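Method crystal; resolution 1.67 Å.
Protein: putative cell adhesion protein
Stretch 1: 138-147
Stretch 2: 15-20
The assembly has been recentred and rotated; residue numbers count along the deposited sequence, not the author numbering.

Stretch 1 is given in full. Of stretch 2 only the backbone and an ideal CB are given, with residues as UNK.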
ATOM      1  N   GLU A 138       7.566  13.240 -20.212  1.00 25.60           N
ATOM      2  CA  GLU A 138       7.668  13.526 -21.636  1.00 26.32           C
ATOM      3  C   GLU A 138       9.168  13.538 -22.024  1.00 29.36           C
ATOM      4  O   GLU A 138      10.018  13.887 -21.193  1.00 29.23           O
ATOM      5  CB  GLU A 138       6.994  14.880 -21.973  1.00 28.65           C
ATOM      6  CG  GLU A 138       6.692  15.018 -23.461  1.00 46.21           C
ATOM      7  CD  GLU A 138       6.037  16.305 -23.933  1.00 74.90           C
ATOM      8  OE1 GLU A 138       5.977  17.281 -23.150  1.00 69.78           O
ATOM      9  OE2 GLU A 138       5.612  16.344 -25.111  1.00 71.42           O
ATOM     10  N   VAL A 139       9.478  13.108 -23.236  1.00 25.15           N
ATOM     11  CA  VAL A 139      10.840  13.107 -23.790  1.00 24.82           C
ATOM     12  C   VAL A 139      10.901  14.241 -24.812  1.00 31.36           C
ATOM     13  O   VAL A 139      10.073  14.260 -25.721  1.00 31.73           O
ATOM     14  CB  VAL A 139      11.210  11.742 -24.409  1.00 28.17           C
ATOM     15  CG1 VAL A 139      12.579  11.798 -25.077  1.00 28.15           C
ATOM     16  CG2 VAL A 139      11.173  10.648 -23.342  1.00 26.62           C
ATOM     17  N   LYS A 140      11.870  15.166 -24.678  1.00 30.00           N
ATOM     18  CA  LYS A 140      12.006  16.310 -25.598  1.00 31.95           C
ATOM     19  C   LYS A 140      13.410  16.395 -26.176  1.00 35.78           C
ATOM     20  O   LYS A 140      14.383  16.343 -25.418  1.00 36.68           O
ATOM     21  CB  LYS A 140      11.660  17.633 -24.896  1.00 35.23           C
ATOM     22  CG  LYS A 140      10.177  17.769 -24.562  1.00 49.54           C
ATOM     23  CD  LYS A 140       9.794  19.199 -24.207  1.00 63.60           C
ATOM     24  CE  LYS A 140       9.888  19.518 -22.733  1.00 75.73           C
ATOM     25  NZ  LYS A 140       9.632  20.961 -22.466  1.00 86.92           N
ATOM     26  N   PHE A 141      13.511  16.490 -27.500  1.00 32.34           N
ATOM     27  CA  PHE A 141      14.794  16.566 -28.207  1.00 32.05           C
ATOM     28  C   PHE A 141      15.071  17.953 -28.797  1.00 44.98           C
ATOM     29  O   PHE A 141      16.243  18.293 -29.001  1.00 46.52           O
ATOM     30  CB  PHE A 141      14.843  15.535 -29.347  1.00 33.13           C
ATOM     31  CG  PHE A 141      14.984  14.112 -28.877  1.00 32.45           C
ATOM     32  CD1 PHE A 141      16.237  13.579 -28.580  1.00 33.55           C
ATOM     33  CD2 PHE A 141      13.867  13.294 -28.742  1.00 31.50           C
ATOM     34  CE1 PHE A 141      16.367  12.257 -28.151  1.00 33.29           C
ATOM     35  CE2 PHE A 141      14.005  11.965 -28.326  1.00 33.59           C
ATOM     36  CZ  PHE A 141      15.251  11.459 -28.024  1.00 31.56           C
ATOM     37  N   ASN A 142      14.002  18.707 -29.162  1.00 45.99           N
ATOM     38  CA  ASN A 142      14.068  20.035 -29.799  1.00 49.16           C
ATOM     39  C   ASN A 142      14.986  20.046 -31.063  1.00 55.34           C
ATOM     40  O   ASN A 142      15.885  20.889 -31.199  1.00 56.32           O
ATOM     41  CB  ASN A 142      14.497  21.098 -28.783  1.00 57.19           C
ATOM     42  CG  ASN A 142      13.346  21.631 -27.972  1.00 87.72           C
ATOM     43  OD1 ASN A 142      12.899  22.767 -28.168  1.00 87.43           O
ATOM     44  ND2 ASN A 142      12.821  20.816 -27.063  1.00 77.79           N
ATOM     45  N   GLY A 143      14.743  19.096 -31.967  1.00 50.66           N
ATOM     46  CA  GLY A 143      15.497  18.956 -33.211  1.00 50.42           C
ATOM     47  C   GLY A 143      16.827  18.228 -33.109  1.00 51.07           C
ATOM     48  O   GLY A 143      17.407  17.860 -34.137  1.00 51.69           O
ATOM     49  N   GLY A 144      17.295  18.006 -31.877  1.00 43.39           N
ATOM     50  CA  GLY A 144      18.564  17.345 -31.609  1.00 41.59           C
ATOM     51  C   GLY A 144      18.463  15.845 -31.424  1.00 40.13           C
ATOM     52  O   GLY A 144      17.392  15.257 -31.570  1.00 36.57           O
ATOM     53  N   THR A 145      19.590  15.220 -31.099  1.00 36.82           N
ATOM     54  CA  THR A 145      19.684  13.770 -30.921  1.00 34.55           C
ATOM     55  C   THR A 145      19.974  13.429 -29.454  1.00 34.61           C
ATOM     56  O   THR A 145      20.247  12.278 -29.137  1.00 31.73           O
ATOM     57  CB  THR A 145      20.769  13.236 -31.875  1.00 42.83           C
ATOM     58  OG1 THR A 145      20.850  11.821 -31.765  1.00 56.80           O
ATOM     59  CG2 THR A 145      22.102  13.814 -31.580  1.00 34.28           C
ATOM     60  N   ASN A 146      19.902  14.424 -28.564  1.00 31.87           N
ATOM     61  CA  ASN A 146      20.188  14.231 -27.152  1.00 31.67           C
ATOM     62  C   ASN A 146      19.041  14.711 -26.304  1.00 35.62           C
ATOM     63  O   ASN A 146      18.481  15.775 -26.567  1.00 34.85           O
ATOM     64  CB  ASN A 146      21.459  14.963 -26.741  1.00 35.70           C
ATOM     65  CG  ASN A 146      22.604  14.682 -27.659  1.00 51.96           C
ATOM     66  OD1 ASN A 146      22.822  15.394 -28.649  1.00 51.93           O
ATOM     67  ND2 ASN A 146      23.294  13.593 -27.398  1.00 36.85           N
ATOM     68  N   ALA A 147      18.679  13.922 -25.313  1.00 31.64           N
ATOM     69  CA  ALA A 147      17.591  14.297 -24.417  1.00 31.41           C
ATOM     70  C   ALA A 147      17.942  14.013 -22.963  1.00 34.69           C
ATOM     71  O   ALA A 147      18.549  12.985 -22.643  1.00 33.12           O
ATOM     72  CB  ALA A 147      16.308  13.563 -24.791  1.00 31.47           C
ATOM     73  N   UNK A  15      16.258   8.947 -35.690  1.00 33.63           N
ATOM     74  CA  UNK A  15      17.705   8.772 -35.747  1.00 34.35           C
ATOM     75  C   UNK A  15      18.204   8.317 -34.383  1.00 33.17           C
ATOM     76  O   UNK A  15      17.549   8.604 -33.382  1.00 30.60           O
ATOM     77  CB  UNK A  15      18.400  10.065 -36.177  1.00 34.35           C
ATOM     78  N   UNK A  16      19.352   7.615 -34.326  1.00 30.76           N
ATOM     79  CA  UNK A  16      19.875   7.173 -33.034  1.00 29.65           C
ATOM     80  C   UNK A  16      19.968   8.351 -32.074  1.00 32.87           C
ATOM     81  O   UNK A  16      20.453   9.427 -32.451  1.00 34.34           O
ATOM     82  CB  UNK A  16      21.245   6.513 -33.201  1.00 29.65           C
ATOM     83  N   UNK A  17      19.509   8.142 -30.861  1.00 28.90           N
ATOM     84  CA  UNK A  17      19.537   9.165 -29.847  1.00 29.40           C
ATOM     85  C   UNK A  17      20.256   8.676 -28.615  1.00 32.66           C
ATOM     86  O   UNK A  17      20.465   7.469 -28.438  1.00 32.16           O
ATOM     87  CB  UNK A  17      18.117   9.613 -29.495  1.00 29.40           C
ATOM     88  N   UNK A  18      20.634   9.623 -27.771  1.00 27.77           N
ATOM     89  CA  UNK A  18      21.194   9.378 -26.451  1.00 26.76           C
ATOM     90  C   UNK A  18      20.234  10.023 -25.478  1.00 29.95           C
ATOM     91  O   UNK A  18      19.943  11.215 -25.604  1.00 29.82           O
ATOM     92  CB  UNK A  18      22.615   9.926 -26.306  1.00 26.76           C
ATOM     93  N   UNK A  19      19.699   9.228 -24.559  1.00 27.88           N
ATOM     94  CA  UNK A  19      18.763   9.686 -23.537  1.00 28.13           C
ATOM     95  C   UNK A  19      19.393   9.484 -22.180  1.00 33.26           C
ATOM     96  O   UNK A  19      19.887   8.388 -21.888  1.00 33.21           O
ATOM     97  CB  UNK A  19      17.425   8.949 -23.631  1.00 28.13           C
ATOM     98  N   UNK A  20      19.414  10.547 -21.366  1.00 29.63           N
ATOM     99  CA  UNK A  20      19.945  10.491 -20.001  1.00 28.84           C
ATOM    100  C   UNK A  20      18.730  10.562 -19.093  1.00 32.74           C
ATOM    101  O   UNK A  20      17.971  11.531 -19.172  1.00 30.48           O
ATOM    102  CB  UNK A  20      20.942  11.615 -19.713  1.00 28.84           C
TER

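Position 15 has extended backbone angles, and its CA-to-CB bond points toward stretch 1. The ideal CB is still 5.3 Å from Thr145 OG1, with no charge or pocket nearby. Most side chains would fit, polar ones comfortably. The residue is Glu15, which makes no close contact with stretch 1.

At position 16 the CA-to-CB bond points away, and nothing of stretch 1 lies within 5.5 Å of the ideal CB. Many side chains would suit, long polar ones included. The backbone matters more: the carbonyl O of 16 is 2.5 Å from Thr145 OG1. The residue is Gln16, whose NE2 is hydrogen-bonded elsewhere in the structure.

Position 17 is the tightest. Its CB points sideways, and the ideal CB is 3.4 Å from Phe141 CE1 and 3.4 Å from Thr145 O. The ring and the carbonyl leave little room on that side, so a small side chain suits best. The residue is Ala17. Its CB packs 3.5 Å from Phe141 CE1, and its CA makes a CA-H...O contact of 3.3 Å to Thr145 O.

Position 18 pairs with Asn146 in a parallel bridge. Its N donates to Thr145 O at 3.0 Å, and its O accepts from Ala147 N at 3.0 Å. Both bonds are backbone to backbone, so they ask for no particular side chain, although proline would lack the N-H. The CB lies on the same sheet face as the Asn146 side chain, 3.9 Å from Asn146 ND2. Beta-branched or polar residues would suit this extended site. The residue is Val18, with chi1 t; its CB is the part of its side chain nearest Asn146 ND2.

Position 19 pairs with Ala147, again in parallel, and its CB lies on the other face, with the Ala147 methyl. Val139 and the Phe141 ring offer an apolar surface beyond the small alanine. A medium or large apolar side chain could reach it. The residue is Leu19, with chi1 m. Its CG is 4.3 Å from Ala147 CB. CD2 meets Val139 CG1 at 3.7 Å, and CD1 lies at the edge of the Phe141 ring, 4.0 Å from CZ.

At position 20 the N donates to Ala147 O at 2.9 Å, continuing the ladder. The CB points sideways, 4.0 Å from Ala147 O. Small polar or beta-branched residues would suit. The residue is Thr20, with chi1 m. One water links the stretches: it is hydrogen-bonded to Thr20 OG1 at 2.9 Å and donates to Ala147 O at 3.0 Å.

Stretch 2, residues 15-20: EQAVLT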
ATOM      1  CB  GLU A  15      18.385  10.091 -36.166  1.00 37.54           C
ATOM      2  CG  GLU A  15      19.655   9.873 -36.969  1.00 54.20           C
ATOM      3  CD  GLU A  15      20.481  11.099 -37.320  1.00 88.76           C
ATOM      4  OE1 GLU A  15      20.188  12.204 -36.804  1.00 83.98           O
ATOM      5  OE2 GLU A  15      21.442  10.947 -38.109  1.00 94.88           O
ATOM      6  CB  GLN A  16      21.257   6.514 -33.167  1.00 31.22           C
ATOM      7  CG  GLN A  16      21.666   5.855 -31.832  1.00 34.33           C
ATOM      8  CD  GLN A  16      23.011   5.192 -31.889  1.00 43.32           C
ATOM      9  OE1 GLN A  16      23.847   5.479 -32.750  1.00 45.01           O
ATOM     10  NE2 GLN A  16      23.256   4.302 -30.960  1.00 37.63           N
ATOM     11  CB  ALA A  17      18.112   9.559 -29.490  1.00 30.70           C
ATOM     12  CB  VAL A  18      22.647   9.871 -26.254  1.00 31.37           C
ATOM     13  CG1 VAL A  18      23.143   9.513 -24.856  1.00 31.28           C
ATOM     14  CG2 VAL A  18      23.568   9.295 -27.329  1.00 31.84           C
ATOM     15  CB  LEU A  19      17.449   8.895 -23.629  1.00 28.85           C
ATOM     16  CG  LEU A  19      16.455   9.269 -24.720  1.00 35.76           C
ATOM     17  CD1 LEU A  19      16.565   8.337 -25.894  1.00 37.72           C
ATOM     18  CD2 LEU A  19      15.023   9.175 -24.174  1.00 37.36           C
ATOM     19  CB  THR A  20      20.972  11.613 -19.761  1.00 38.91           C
ATOM     20  OG1 THR A  20      22.025  11.491 -20.716  1.00 43.20           O
ATOM     21  CG2 THR A  20      21.558  11.569 -18.351  1.00 40.86           C
TER
HETATM   22  O   HOH W   1      21.517  12.793 -23.222  1.00 37.95           O
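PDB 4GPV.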